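PDB 3ISP: HTH-type transcriptional regulator LysG from Mycobacterium tuberculosis, which binds DNA as a LysR-family transcription factor, probably activating expression of the exporter LysE and repressing its own expression. Local coordinates for residues A[66-69]-A[70-73]; A[111-114]-A[115-119]; A[134-138]-A[139-143]; A[275-278]-A[279-283]. One frame throughout, in Å; residues are numbered along the deposited sequence.

Contact 1 (A[66-69]-A[70-73])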
ATOM      1  N   ILE A  66     -16.847   8.340   0.713  1.00 63.12           N
ATOM      2  CA  ILE A  66     -16.992   7.730  -0.604  1.00 64.24           C
ATOM      3  C   ILE A  66     -18.459   7.652  -1.042  1.00 63.04           C
ATOM      4  O   ILE A  66     -18.815   8.173  -2.089  1.00 62.82           O
ATOM      5  CB  ILE A  66     -16.318   6.332  -0.689  1.00 65.59           C
ATOM      6  CG1 ILE A  66     -14.882   6.451  -1.214  1.00 70.33           C
ATOM      7  CG2 ILE A  66     -17.100   5.410  -1.609  1.00 63.61           C
ATOM      8  CD1 ILE A  66     -13.851   6.823  -0.172  1.00 60.90           C
ATOM      9  N   PRO A  67     -19.316   7.015  -0.236  1.00 60.38           N
ATOM     10  CA  PRO A  67     -20.725   6.881  -0.619  1.00 62.02           C
ATOM     11  C   PRO A  67     -21.440   8.210  -0.914  1.00 65.26           C
ATOM     12  O   PRO A  67     -22.266   8.259  -1.819  1.00 67.55           O
ATOM     13  CB  PRO A  67     -21.346   6.194   0.594  1.00 64.38           C
ATOM     14  CG  PRO A  67     -20.212   5.443   1.210  1.00 67.72           C
ATOM     15  CD  PRO A  67     -19.016   6.309   1.021  1.00 60.82           C
ATOM     16  N   LEU A  68     -21.143   9.272  -0.177  1.00 63.48           N
ATOM     17  CA  LEU A  68     -21.745  10.563  -0.490  1.00 59.99           C
ATOM     18  C   LEU A  68     -21.122  11.184  -1.742  1.00 58.51           C
ATOM     19  O   LEU A  68     -21.733  12.015  -2.400  1.00 60.92           O
ATOM     20  CB  LEU A  68     -21.629  11.534   0.689  1.00 61.78           C
ATOM     21  CG  LEU A  68     -21.959  11.066   2.110  1.00 64.12           C
ATOM     22  CD1 LEU A  68     -22.173  12.288   3.002  1.00 65.65           C
ATOM     23  CD2 LEU A  68     -23.173  10.152   2.160  1.00 63.10           C
ATOM     24  N   LEU A  69     -19.895  10.792  -2.057  1.00 59.24           N
ATOM     25  CA  LEU A  69     -19.248  11.225  -3.283  1.00 56.07           C
ATOM     26  C   LEU A  69     -20.041  10.713  -4.461  1.00 61.15           C
ATOM     27  O   LEU A  69     -20.343  11.449  -5.405  1.00 62.52           O
ATOM     28  CB  LEU A  69     -17.844  10.654  -3.365  1.00 58.14           C
ATOM     29  CG  LEU A  69     -16.755  11.577  -2.853  1.00 62.41           C
ATOM     30  CD1 LEU A  69     -15.438  11.137  -3.430  1.00 59.08           C
ATOM     31  CD2 LEU A  69     -17.079  13.005  -3.262  1.00 66.43           C
ATOM     32  N   ARG A  70     -20.355   9.425  -4.396  1.00 61.80           N
ATOM     33  CA  ARG A  70     -21.192   8.768  -5.382  1.00 62.65           C
ATOM     34  C   ARG A  70     -22.563   9.430  -5.403  1.00 60.63           C
ATOM     35  O   ARG A  70     -23.072   9.794  -6.463  1.00 58.44           O
ATOM     36  CB  ARG A  70     -21.325   7.283  -5.041  1.00 59.30           C
ATOM     37  CG  ARG A  70     -22.182   6.499  -6.004  1.00 64.33           C
ATOM     38  CD  ARG A  70     -22.081   5.003  -5.758  1.00 62.07           C
ATOM     39  NE  ARG A  70     -22.780   4.623  -4.539  1.00 69.29           N
ATOM     40  CZ  ARG A  70     -22.178   4.291  -3.403  1.00 70.86           C
ATOM     41  NH1 ARG A  70     -20.848   4.272  -3.327  1.00 69.85           N
ATOM     42  NH2 ARG A  70     -22.911   3.967  -2.349  1.00 66.39           N
ATOM     43  N   LEU A  71     -23.139   9.597  -4.217  1.00 58.59           N
ATOM     44  CA  LEU A  71     -24.443  10.225  -4.064  1.00 62.33           C
ATOM     45  C   LEU A  71     -24.513  11.565  -4.784  1.00 64.12           C
ATOM     46  O   LEU A  71     -25.498  11.876  -5.452  1.00 63.43           O
ATOM     47  CB  LEU A  71     -24.761  10.430  -2.586  1.00 64.78           C
ATOM     48  CG  LEU A  71     -26.124  11.061  -2.305  1.00 72.59           C
ATOM     49  CD1 LEU A  71     -27.237  10.182  -2.854  1.00 73.41           C
ATOM     50  CD2 LEU A  71     -26.316  11.289  -0.822  1.00 76.86           C
ATOM     51  N   ALA A  72     -23.463  12.360  -4.641  1.00 62.85           N
ATOM     52  CA  ALA A  72     -23.425  13.660  -5.278  1.00 61.86           C
ATOM     53  C   ALA A  72     -23.520  13.526  -6.801  1.00 62.99           C
ATOM     54  O   ALA A  72     -24.195  14.320  -7.468  1.00 60.12           O
ATOM     55  CB  ALA A  72     -22.161  14.414  -4.870  1.00 61.61           C
ATOM     56  N   ALA A  73     -22.851  12.514  -7.348  1.00 59.86           N
ATOM     57  CA  ALA A  73     -22.737  12.389  -8.797  1.00 59.22           C
ATOM     58  C   ALA A  73     -23.960  11.740  -9.439  1.00 60.21           C
ATOM     59  O   ALA A  73     -24.328  12.082 -10.565  1.00 58.78           O
ATOM     60  CB  ALA A  73     -21.475  11.644  -9.177  1.00 59.77           C
TER
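Arg-70 folds back along its own helix to lie over Pro-67, one turn earlier, and its side chain can be followed atom by atom. CB sits 3.5 Å from Pro-67 O, the same oxygen that accepts the backbone N-H of Leu-71. CG then leaves on the side opposite the backbone N (chi1 180°), and CD approaches the main chain of Leu-136. A bend at chi3 (73°) brings the tip back toward the start of the helix. There CZ and NH1 both face Pro-67 CA, with NH1 3.8 Å from it, while NH2 lies 4.0 Å from Pro-67 CB. Pro-67 O stands over the centre of one face of the guanidinium, 4.3 Å above its plane, and Ile-66 CG2 approaches NH1 obliquely. The polar tip itself is held from outside: NH1 hydrogen-bonds to Arg-137 O, and NH2 forms a salt bridge with Glu-85 of the second subunit. This is the opening of helix 66-82, the linker helix of LysR-type regulators, which follows the winged helix-turn-helix and is a dimerisation element of the family. Proline has no N-H to offer, which costs nothing in a first turn. Regular bonding starts with Arg-70 N to Ile-66 O at 3.0 Å, continues through Leu-71 and Ala-72, and weakens at Ala-73 N to Leu-69 O (3.3 Å). Leu-68, Leu-69 and Leu-71 all pack on helix 9-20; Leu-68 and Leu-71, whose CD2 atoms just meet at 4.5 Å, also reach Met-86 and Leu-78 of the second subunit.

Contact 2 (A[111-114]-A[115-119])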
ATOM      1  N   SER A 111     -14.874  -1.288 -28.687  1.00 54.76           N
ATOM      2  CA  SER A 111     -14.752  -0.292 -29.736  1.00 51.75           C
ATOM      3  C   SER A 111     -16.091   0.081 -30.371  1.00 58.35           C
ATOM      4  O   SER A 111     -16.321   1.233 -30.712  1.00 66.96           O
ATOM      5  CB  SER A 111     -13.820  -0.823 -30.813  1.00 55.73           C
ATOM      6  OG  SER A 111     -13.921  -0.027 -31.971  1.00 68.33           O
ATOM      7  N   ALA A 112     -16.973  -0.899 -30.532  1.00 60.67           N
ATOM      8  CA  ALA A 112     -18.216  -0.707 -31.276  1.00 56.96           C
ATOM      9  C   ALA A 112     -19.107   0.342 -30.651  1.00 61.32           C
ATOM     10  O   ALA A 112     -19.969   0.905 -31.323  1.00 68.71           O
ATOM     11  CB  ALA A 112     -18.973  -2.033 -31.401  1.00 54.32           C
ATOM     12  N   VAL A 113     -18.895   0.604 -29.364  1.00 61.43           N
ATOM     13  CA  VAL A 113     -19.806   1.436 -28.575  1.00 58.91           C
ATOM     14  C   VAL A 113     -19.829   2.883 -29.042  1.00 66.24           C
ATOM     15  O   VAL A 113     -20.816   3.593 -28.830  1.00 67.56           O
ATOM     16  CB  VAL A 113     -19.449   1.395 -27.071  1.00 58.43           C
ATOM     17  CG1 VAL A 113     -20.326   2.351 -26.275  1.00 55.14           C
ATOM     18  CG2 VAL A 113     -19.573  -0.022 -26.530  1.00 55.63           C
ATOM     19  N   PHE A 114     -18.738   3.322 -29.673  1.00 69.17           N
ATOM     20  CA  PHE A 114     -18.635   4.704 -30.137  1.00 69.95           C
ATOM     21  C   PHE A 114     -19.547   4.922 -31.330  1.00 70.44           C
ATOM     22  O   PHE A 114     -20.164   5.974 -31.468  1.00 76.52           O
ATOM     23  CB  PHE A 114     -17.199   5.055 -30.536  1.00 69.22           C
ATOM     24  CG  PHE A 114     -16.194   4.884 -29.437  1.00 60.77           C
ATOM     25  CD1 PHE A 114     -16.488   5.246 -28.145  1.00 59.16           C
ATOM     26  CD2 PHE A 114     -14.942   4.379 -29.708  1.00 60.84           C
ATOM     27  CE1 PHE A 114     -15.558   5.088 -27.143  1.00 59.19           C
ATOM     28  CE2 PHE A 114     -14.006   4.225 -28.707  1.00 59.24           C
ATOM     29  CZ  PHE A 114     -14.309   4.583 -27.430  1.00 58.87           C
ATOM     30  N   ASP A 115     -19.620   3.918 -32.193  1.00 69.27           N
ATOM     31  CA  ASP A 115     -20.381   4.030 -33.429  1.00 75.40           C
ATOM     32  C   ASP A 115     -21.843   4.283 -33.141  1.00 75.47           C
ATOM     33  O   ASP A 115     -22.480   5.108 -33.793  1.00 79.68           O
ATOM     34  CB  ASP A 115     -20.217   2.765 -34.267  1.00 82.25           C
ATOM     35  CG  ASP A 115     -18.778   2.548 -34.707  1.00 88.18           C
ATOM     36  OD1 ASP A 115     -18.233   1.446 -34.452  1.00 81.88           O
ATOM     37  OD2 ASP A 115     -18.192   3.492 -35.290  1.00 88.76           O
ATOM     38  N   GLY A 116     -22.366   3.573 -32.148  1.00 78.51           N
ATOM     39  CA  GLY A 116     -23.751   3.717 -31.758  1.00 66.50           C
ATOM     40  C   GLY A 116     -23.874   4.620 -30.559  1.00 68.14           C
ATOM     41  O   GLY A 116     -24.585   4.314 -29.607  1.00 78.23           O
ATOM     42  N   LEU A 117     -23.196   5.754 -30.601  1.00 73.83           N
ATOM     43  CA  LEU A 117     -23.204   6.642 -29.446  1.00 83.45           C
ATOM     44  C   LEU A 117     -23.637   8.077 -29.751  1.00 88.18           C
ATOM     45  O   LEU A 117     -23.289   8.650 -30.792  1.00 86.07           O
ATOM     46  CB  LEU A 117     -21.830   6.655 -28.776  1.00 81.39           C
ATOM     47  CG  LEU A 117     -21.828   6.987 -27.287  1.00 78.98           C
ATOM     48  CD1 LEU A 117     -21.555   5.724 -26.479  1.00 70.00           C
ATOM     49  CD2 LEU A 117     -20.778   8.040 -27.006  1.00 82.71           C
ATOM     50  N   GLY A 118     -24.383   8.648 -28.813  1.00 86.30           N
ATOM     51  CA  GLY A 118     -24.816  10.028 -28.899  1.00 90.94           C
ATOM     52  C   GLY A 118     -26.055  10.250 -28.056  1.00 98.68           C
ATOM     53  O   GLY A 118     -26.738   9.293 -27.676  1.00 94.15           O
ATOM     54  N   ASP A 119     -26.330  11.510 -27.730  1.00100.57           N
ATOM     55  CA  ASP A 119     -25.418  12.602 -28.033  1.00102.43           C
ATOM     56  C   ASP A 119     -24.703  12.953 -26.732  1.00 98.74           C
ATOM     57  O   ASP A 119     -25.228  13.707 -25.913  1.00 99.43           O
ATOM     58  CB  ASP A 119     -26.195  13.809 -28.572  1.00106.44           C
ATOM     59  CG  ASP A 119     -25.462  14.527 -29.700  1.00117.40           C
ATOM     60  OD1 ASP A 119     -24.574  13.908 -30.337  1.00112.71           O
ATOM     61  OD2 ASP A 119     -25.782  15.710 -29.958  1.00118.73           O
TER
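Ala-112 and Asp-115 are joined by a weak backbone bond, Asp-115 N to Ala-112 O at 3.2 Å, in a stretch whose torsions are helical at 112-114 but whose bonding is not that of a regular alpha-helix. A second weak bond, Leu-117 N to Phe-114 O, also 3.2 Å, spans the same three-residue interval with an N-H...O angle of only 122°. Within the second of these turns the chain leaves helical torsions at Gly-116 and is extended at Leu-117; Gly-118 follows with torsions that call for glycine, then a cis peptide before Asp-119. CB of Leu-117 lies against the carbonyl oxygens of Val-113 and Phe-114, 3.2 Å from each O. Its CG is swung away from the backbone N (chi1 -153°), which directs CD1 to CG1 of Val-113 at 3.6 Å, and the two branched side chains cross obliquely. Asp-115 folds its carboxylate back toward Ala-112, OD1 lying 3.6 Å from Ala-112 O and 3.8 Å from Ala-112 CA, a contact without a hydrogen bond. Val-113 also packs on Thr-284 and Ala-288 of helix 276-288, and both Phe-114 and Leu-117 reach Leu-122 of strand 120-126. Ser-111, Phe-114 and Asp-115 pack on a third subunit. With both backbone bonds weak, a weak bond from Thr-284 OG1 to Gly-116 O, and the one contact between side chains apolar, this connection in the regulatory domain appears to owe its shape as much to burial of Val-113 and Phe-114 and packing of Leu-117 as to hydrogen bonding.

Contact 3 (A[134-138]-A[139-143])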
ATOM      1  N   ARG A 134     -13.396   0.833  -7.752  1.00 66.62           N
ATOM      2  CA  ARG A 134     -13.183   2.052  -6.974  1.00 70.59           C
ATOM      3  C   ARG A 134     -13.907   3.238  -7.608  1.00 67.11           C
ATOM      4  O   ARG A 134     -14.652   3.955  -6.942  1.00 66.88           O
ATOM      5  CB  ARG A 134     -11.692   2.376  -6.827  1.00 72.57           C
ATOM      6  CG  ARG A 134     -11.425   3.561  -5.894  1.00 76.80           C
ATOM      7  CD  ARG A 134      -9.984   4.057  -5.953  1.00 87.11           C
ATOM      8  NE  ARG A 134      -9.596   4.759  -4.726  1.00 99.99           N
ATOM      9  CZ  ARG A 134      -8.619   5.664  -4.648  1.00104.90           C
ATOM     10  NH1 ARG A 134      -7.929   6.000  -5.733  1.00101.33           N
ATOM     11  NH2 ARG A 134      -8.339   6.244  -3.486  1.00103.20           N
ATOM     12  N   LEU A 135     -13.675   3.436  -8.900  1.00 65.44           N
ATOM     13  CA  LEU A 135     -14.277   4.537  -9.638  1.00 62.30           C
ATOM     14  C   LEU A 135     -15.806   4.451  -9.644  1.00 64.34           C
ATOM     15  O   LEU A 135     -16.497   5.468  -9.756  1.00 64.12           O
ATOM     16  CB  LEU A 135     -13.731   4.570 -11.065  1.00 59.05           C
ATOM     17  CG  LEU A 135     -12.205   4.601 -11.181  1.00 64.95           C
ATOM     18  CD1 LEU A 135     -11.753   4.421 -12.622  1.00 61.89           C
ATOM     19  CD2 LEU A 135     -11.651   5.894 -10.607  1.00 65.56           C
ATOM     20  N   LEU A 136     -16.340   3.242  -9.533  1.00 61.74           N
ATOM     21  CA  LEU A 136     -17.782   3.092  -9.409  1.00 61.89           C
ATOM     22  C   LEU A 136     -18.252   3.533  -8.028  1.00 59.92           C
ATOM     23  O   LEU A 136     -19.153   4.356  -7.914  1.00 65.05           O
ATOM     24  CB  LEU A 136     -18.219   1.656  -9.677  1.00 62.22           C
ATOM     25  CG  LEU A 136     -18.227   1.213 -11.131  1.00 58.60           C
ATOM     26  CD1 LEU A 136     -18.953  -0.118 -11.240  1.00 62.50           C
ATOM     27  CD2 LEU A 136     -18.899   2.261 -11.997  1.00 56.51           C
ATOM     28  N   ARG A 137     -17.646   2.980  -6.985  1.00 57.28           N
ATOM     29  CA  ARG A 137     -17.959   3.393  -5.629  1.00 59.56           C
ATOM     30  C   ARG A 137     -17.884   4.904  -5.469  1.00 62.85           C
ATOM     31  O   ARG A 137     -18.751   5.506  -4.840  1.00 70.64           O
ATOM     32  CB  ARG A 137     -17.010   2.731  -4.633  1.00 63.84           C
ATOM     33  CG  ARG A 137     -17.420   1.330  -4.224  1.00 68.79           C
ATOM     34  CD  ARG A 137     -16.587   0.821  -3.067  1.00 65.68           C
ATOM     35  NE  ARG A 137     -15.161   1.040  -3.296  1.00 70.41           N
ATOM     36  CZ  ARG A 137     -14.351   0.170  -3.893  1.00 75.13           C
ATOM     37  NH1 ARG A 137     -14.825  -0.997  -4.330  1.00 72.78           N
ATOM     38  NH2 ARG A 137     -13.067   0.468  -4.054  1.00 71.95           N
ATOM     39  N   GLU A 138     -16.854   5.514  -6.042  1.00 58.72           N
ATOM     40  CA  GLU A 138     -16.580   6.933  -5.828  1.00 66.69           C
ATOM     41  C   GLU A 138     -17.395   7.884  -6.727  1.00 66.88           C
ATOM     42  O   GLU A 138     -17.178   9.105  -6.720  1.00 64.85           O
ATOM     43  CB  GLU A 138     -15.072   7.213  -5.989  1.00 70.72           C
ATOM     44  CG  GLU A 138     -14.183   6.634  -4.880  1.00 74.79           C
ATOM     45  CD  GLU A 138     -12.714   7.040  -5.017  1.00 86.33           C
ATOM     46  OE1 GLU A 138     -12.379   7.748  -5.997  1.00 88.55           O
ATOM     47  OE2 GLU A 138     -11.895   6.649  -4.144  1.00 77.44           O
ATOM     48  N   GLY A 139     -18.318   7.321  -7.503  1.00 65.22           N
ATOM     49  CA  GLY A 139     -19.153   8.100  -8.403  1.00 56.78           C
ATOM     50  C   GLY A 139     -18.401   8.619  -9.609  1.00 60.65           C
ATOM     51  O   GLY A 139     -18.983   9.265 -10.481  1.00 64.25           O
ATOM     52  N   VAL A 140     -17.104   8.339  -9.666  1.00 58.32           N
ATOM     53  CA  VAL A 140     -16.275   8.794 -10.778  1.00 61.02           C
ATOM     54  C   VAL A 140     -16.759   8.210 -12.099  1.00 61.36           C
ATOM     55  O   VAL A 140     -16.849   8.923 -13.100  1.00 66.82           O
ATOM     56  CB  VAL A 140     -14.779   8.458 -10.560  1.00 60.08           C
ATOM     57  CG1 VAL A 140     -14.020   8.443 -11.884  1.00 55.62           C
ATOM     58  CG2 VAL A 140     -14.156   9.443  -9.594  1.00 53.91           C
ATOM     59  N   ALA A 141     -17.078   6.919 -12.099  1.00 57.22           N
ATOM     60  CA  ALA A 141     -17.617   6.264 -13.290  1.00 55.66           C
ATOM     61  C   ALA A 141     -19.088   5.932 -13.098  1.00 55.19           C
ATOM     62  O   ALA A 141     -19.489   5.482 -12.025  1.00 53.95           O
ATOM     63  CB  ALA A 141     -16.840   5.011 -13.594  1.00 53.69           C
ATOM     64  N   MET A 142     -19.891   6.156 -14.138  1.00 58.33           N
ATOM     65  CA  MET A 142     -21.315   5.819 -14.084  1.00 58.08           C
ATOM     66  C   MET A 142     -21.580   4.440 -14.685  1.00 58.22           C
ATOM     67  O   MET A 142     -22.726   4.082 -14.967  1.00 59.53           O
ATOM     68  CB  MET A 142     -22.208   6.906 -14.727  1.00 56.53           C
ATOM     69  CG  MET A 142     -21.527   7.853 -15.720  1.00 64.20           C
ATOM     70  SD  MET A 142     -21.109   9.524 -15.121  1.00 61.45           S
ATOM     71  CE  MET A 142     -19.601   9.219 -14.233  1.00 55.12           C
ATOM     72  N   GLY A 143     -20.507   3.671 -14.863  1.00 53.27           N
ATOM     73  CA  GLY A 143     -20.594   2.320 -15.384  1.00 49.92           C
ATOM     74  C   GLY A 143     -19.237   1.778 -15.772  1.00 50.83           C
ATOM     75  O   GLY A 143     -18.349   2.554 -16.123  1.00 47.48           O
TER
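Leu-135 keeps its CG beside the backbone N (chi1 -54°), while Val-140 sets CG1 opposite its own (chi1 159°), and these two choices bring Leu-135 CD2 to Val-140 CG1 at 3.7 Å. The pair can meet because the chain reverses between them at Gly-139, the first residue beyond helix 129-137 to leave helical torsions; its positive phi, 73°, places it in the left-handed helical region. Two backbone bonds fix the turn: Gly-139 N to Leu-136 O at 3.1 Å, and Ala-141 N to Leu-135 O at 2.8 Å. In both, the N-H comes in steeply from one side of the carbonyl plane. Ala-141 CB touches both leucines, 4.0 Å from Leu-135 CB and 3.8 Å from Leu-136 CD2. The same CD2 continues to Gly-143 N at 3.6 Å, where strand 143-146 begins, and Leu-136 also packs on Gln-269 of strand 255-271. At the helix end, Arg-134 NE and Glu-138 OE2 pair at 3.0 Å through charge alone, the oxygen lying well out of the guanidinium plane. Chemically, then, carbonyls of the last helical turn are given donors by the chain that follows, while apolar contacts accompany the passage through Gly-139 from helix to strand.

Contact 4 (A[275-278]-A[279-283])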
ATOM      1  N   SER A 275     -32.485   6.234 -15.531  1.00 66.46           N
ATOM      2  CA  SER A 275     -31.828   7.232 -16.350  1.00 65.52           C
ATOM      3  C   SER A 275     -31.914   6.839 -17.807  1.00 64.87           C
ATOM      4  O   SER A 275     -31.398   5.808 -18.212  1.00 61.80           O
ATOM      5  CB  SER A 275     -30.369   7.386 -15.936  1.00 60.74           C
ATOM      6  OG  SER A 275     -29.763   8.461 -16.623  1.00 60.40           O
ATOM      7  N   PRO A 276     -32.605   7.650 -18.598  1.00 66.05           N
ATOM      8  CA  PRO A 276     -32.598   7.383 -20.033  1.00 61.43           C
ATOM      9  C   PRO A 276     -31.167   7.299 -20.581  1.00 62.52           C
ATOM     10  O   PRO A 276     -30.909   6.461 -21.444  1.00 65.08           O
ATOM     11  CB  PRO A 276     -33.360   8.578 -20.605  1.00 65.81           C
ATOM     12  CG  PRO A 276     -34.310   8.942 -19.505  1.00 65.26           C
ATOM     13  CD  PRO A 276     -33.556   8.709 -18.225  1.00 59.91           C
ATOM     14  N   ILE A 277     -30.243   8.114 -20.083  1.00 64.36           N
ATOM     15  CA  ILE A 277     -28.867   8.028 -20.576  1.00 64.93           C
ATOM     16  C   ILE A 277     -28.208   6.712 -20.172  1.00 58.04           C
ATOM     17  O   ILE A 277     -27.592   6.053 -21.002  1.00 61.79           O
ATOM     18  CB  ILE A 277     -27.976   9.213 -20.148  1.00 60.40           C
ATOM     19  CG1 ILE A 277     -28.612  10.541 -20.536  1.00 66.69           C
ATOM     20  CG2 ILE A 277     -26.644   9.141 -20.853  1.00 62.96           C
ATOM     21  CD1 ILE A 277     -27.917  11.744 -19.918  1.00 76.08           C
ATOM     22  N   ILE A 278     -28.336   6.320 -18.911  1.00 52.58           N
ATOM     23  CA  ILE A 278     -27.782   5.036 -18.476  1.00 58.83           C
ATOM     24  C   ILE A 278     -28.322   3.840 -19.281  1.00 58.06           C
ATOM     25  O   ILE A 278     -27.562   3.122 -19.928  1.00 55.30           O
ATOM     26  CB  ILE A 278     -28.009   4.781 -16.979  1.00 60.13           C
ATOM     27  CG1 ILE A 278     -27.364   5.896 -16.156  1.00 60.58           C
ATOM     28  CG2 ILE A 278     -27.444   3.429 -16.584  1.00 60.83           C
ATOM     29  CD1 ILE A 278     -25.995   6.285 -16.636  1.00 57.75           C
ATOM     30  N   ALA A 279     -29.628   3.624 -19.238  1.00 57.14           N
ATOM     31  CA  ALA A 279     -30.236   2.546 -20.005  1.00 55.92           C
ATOM     32  C   ALA A 279     -29.730   2.525 -21.450  1.00 58.66           C
ATOM     33  O   ALA A 279     -29.393   1.465 -21.984  1.00 57.89           O
ATOM     34  CB  ALA A 279     -31.757   2.645 -19.963  1.00 48.98           C
ATOM     35  N   ARG A 280     -29.673   3.693 -22.084  1.00 57.34           N
ATOM     36  CA  ARG A 280     -29.181   3.775 -23.455  1.00 52.51           C
ATOM     37  C   ARG A 280     -27.740   3.291 -23.586  1.00 51.99           C
ATOM     38  O   ARG A 280     -27.442   2.461 -24.440  1.00 53.53           O
ATOM     39  CB  ARG A 280     -29.312   5.193 -23.999  1.00 52.90           C
ATOM     40  CG  ARG A 280     -28.602   5.411 -25.316  1.00 57.69           C
ATOM     41  CD  ARG A 280     -28.744   6.848 -25.766  1.00 72.78           C
ATOM     42  NE  ARG A 280     -30.006   7.425 -25.299  1.00 78.12           N
ATOM     43  CZ  ARG A 280     -30.091   8.402 -24.398  1.00 78.51           C
ATOM     44  NH1 ARG A 280     -28.976   8.920 -23.873  1.00 78.29           N
ATOM     45  NH2 ARG A 280     -31.285   8.863 -24.028  1.00 64.98           N
ATOM     46  N   ILE A 281     -26.845   3.823 -22.754  1.00 49.89           N
ATOM     47  CA  ILE A 281     -25.463   3.362 -22.726  1.00 51.05           C
ATOM     48  C   ILE A 281     -25.427   1.847 -22.501  1.00 50.70           C
ATOM     49  O   ILE A 281     -24.714   1.131 -23.195  1.00 49.23           O
ATOM     50  CB  ILE A 281     -24.646   4.073 -21.624  1.00 59.06           C
ATOM     51  CG1 ILE A 281     -24.612   5.580 -21.867  1.00 64.55           C
ATOM     52  CG2 ILE A 281     -23.219   3.555 -21.574  1.00 48.62           C
ATOM     53  CD1 ILE A 281     -23.462   6.030 -22.717  1.00 61.15           C
ATOM     54  N   THR A 282     -26.214   1.364 -21.544  1.00 53.02           N
ATOM     55  CA  THR A 282     -26.279  -0.062 -21.238  1.00 52.73           C
ATOM     56  C   THR A 282     -26.667  -0.891 -22.459  1.00 52.10           C
ATOM     57  O   THR A 282     -26.079  -1.938 -22.715  1.00 51.85           O
ATOM     58  CB  THR A 282     -27.255  -0.358 -20.081  1.00 50.53           C
ATOM     59  OG1 THR A 282     -26.820   0.332 -18.909  1.00 51.27           O
ATOM     60  CG2 THR A 282     -27.291  -1.843 -19.772  1.00 47.70           C
ATOM     61  N   ASP A 283     -27.653  -0.423 -23.213  1.00 49.93           N
ATOM     62  CA  ASP A 283     -28.068  -1.132 -24.414  1.00 51.33           C
ATOM     63  C   ASP A 283     -26.920  -1.258 -25.371  1.00 50.85           C
ATOM     64  O   ASP A 283     -26.684  -2.321 -25.939  1.00 57.17           O
ATOM     65  CB  ASP A 283     -29.221  -0.423 -25.119  1.00 52.94           C
ATOM     66  CG  ASP A 283     -30.555  -0.778 -24.526  1.00 66.52           C
ATOM     67  OD1 ASP A 283     -30.590  -1.742 -23.723  1.00 68.54           O
ATOM     68  OD2 ASP A 283     -31.556  -0.095 -24.853  1.00 73.36           O
TER
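The guanidinium of Arg-280 lies over the carbonyl of Pro-276, whose O is 3.5 Å above one face and displaced toward the rim. Ile-277 CA approaches the group obliquely, 3.4 Å from NH1, and Ile-277 CG1 also touches NH1, while NH2 reaches back to Pro-276 CB at 4.0 Å. A bend at chi3 (-30°) turns the otherwise extended arginine back over this first helical turn. Pro-276 O is not idle beneath it, since it also accepts the backbone N-H of Arg-280. Further along, Ile-278 O is gripped twice by Thr-282. The backbone N donates at 2.7 Å, and OG1 donates at 3.1 Å from above the carbonyl plane. Setting OG1 beside its own backbone N (chi1 -60°) is what lets the threonine hydroxyl reach that oxygen. Trp-268 NE1 binds the same hydroxyl from strand 255-271, which ties the buried group to the sheet. Ile-277 CG2 and Ile-281 CG1 pack 4.2 Å apart one turn on. At the helix start, Ser-275 OG accepts a weak but straight bond from Ile-278 N at 3.4 Å, and Glu-81 of helix 66-82 hydrogen-bonds to both Ser-275 OG and Ile-277 N. Serine at the N-cap with proline next to it is a classic helix beginning; here it opens helix 276-288, which packs on the sheet of the LysR regulatory domain.

In the fold
Contacts 1 to 4 follow one another along the chain. Contact 1 lies at the start of linker helix 66-82; the others belong to the regulatory domain: contact 2 in the connection before strand 120-126, contact 3 at the end of helix 129-137 and contact 4 on helix 276-288. Contacts 1 and 3 have centres about 9 Å apart and meet where Arg-70 NH1 reaches Arg-137 O. Contact 4 touches contact 2 and, barely, contact 3, their centres lying about 12 Å and 16 Å from its own. Contacts 1 and 2, with centres about 27 Å apart, do not touch. Helix 66-82 is thus seated against the regulatory domain through Arg-137 at contact 3 and through its own Glu-81 at contact 4.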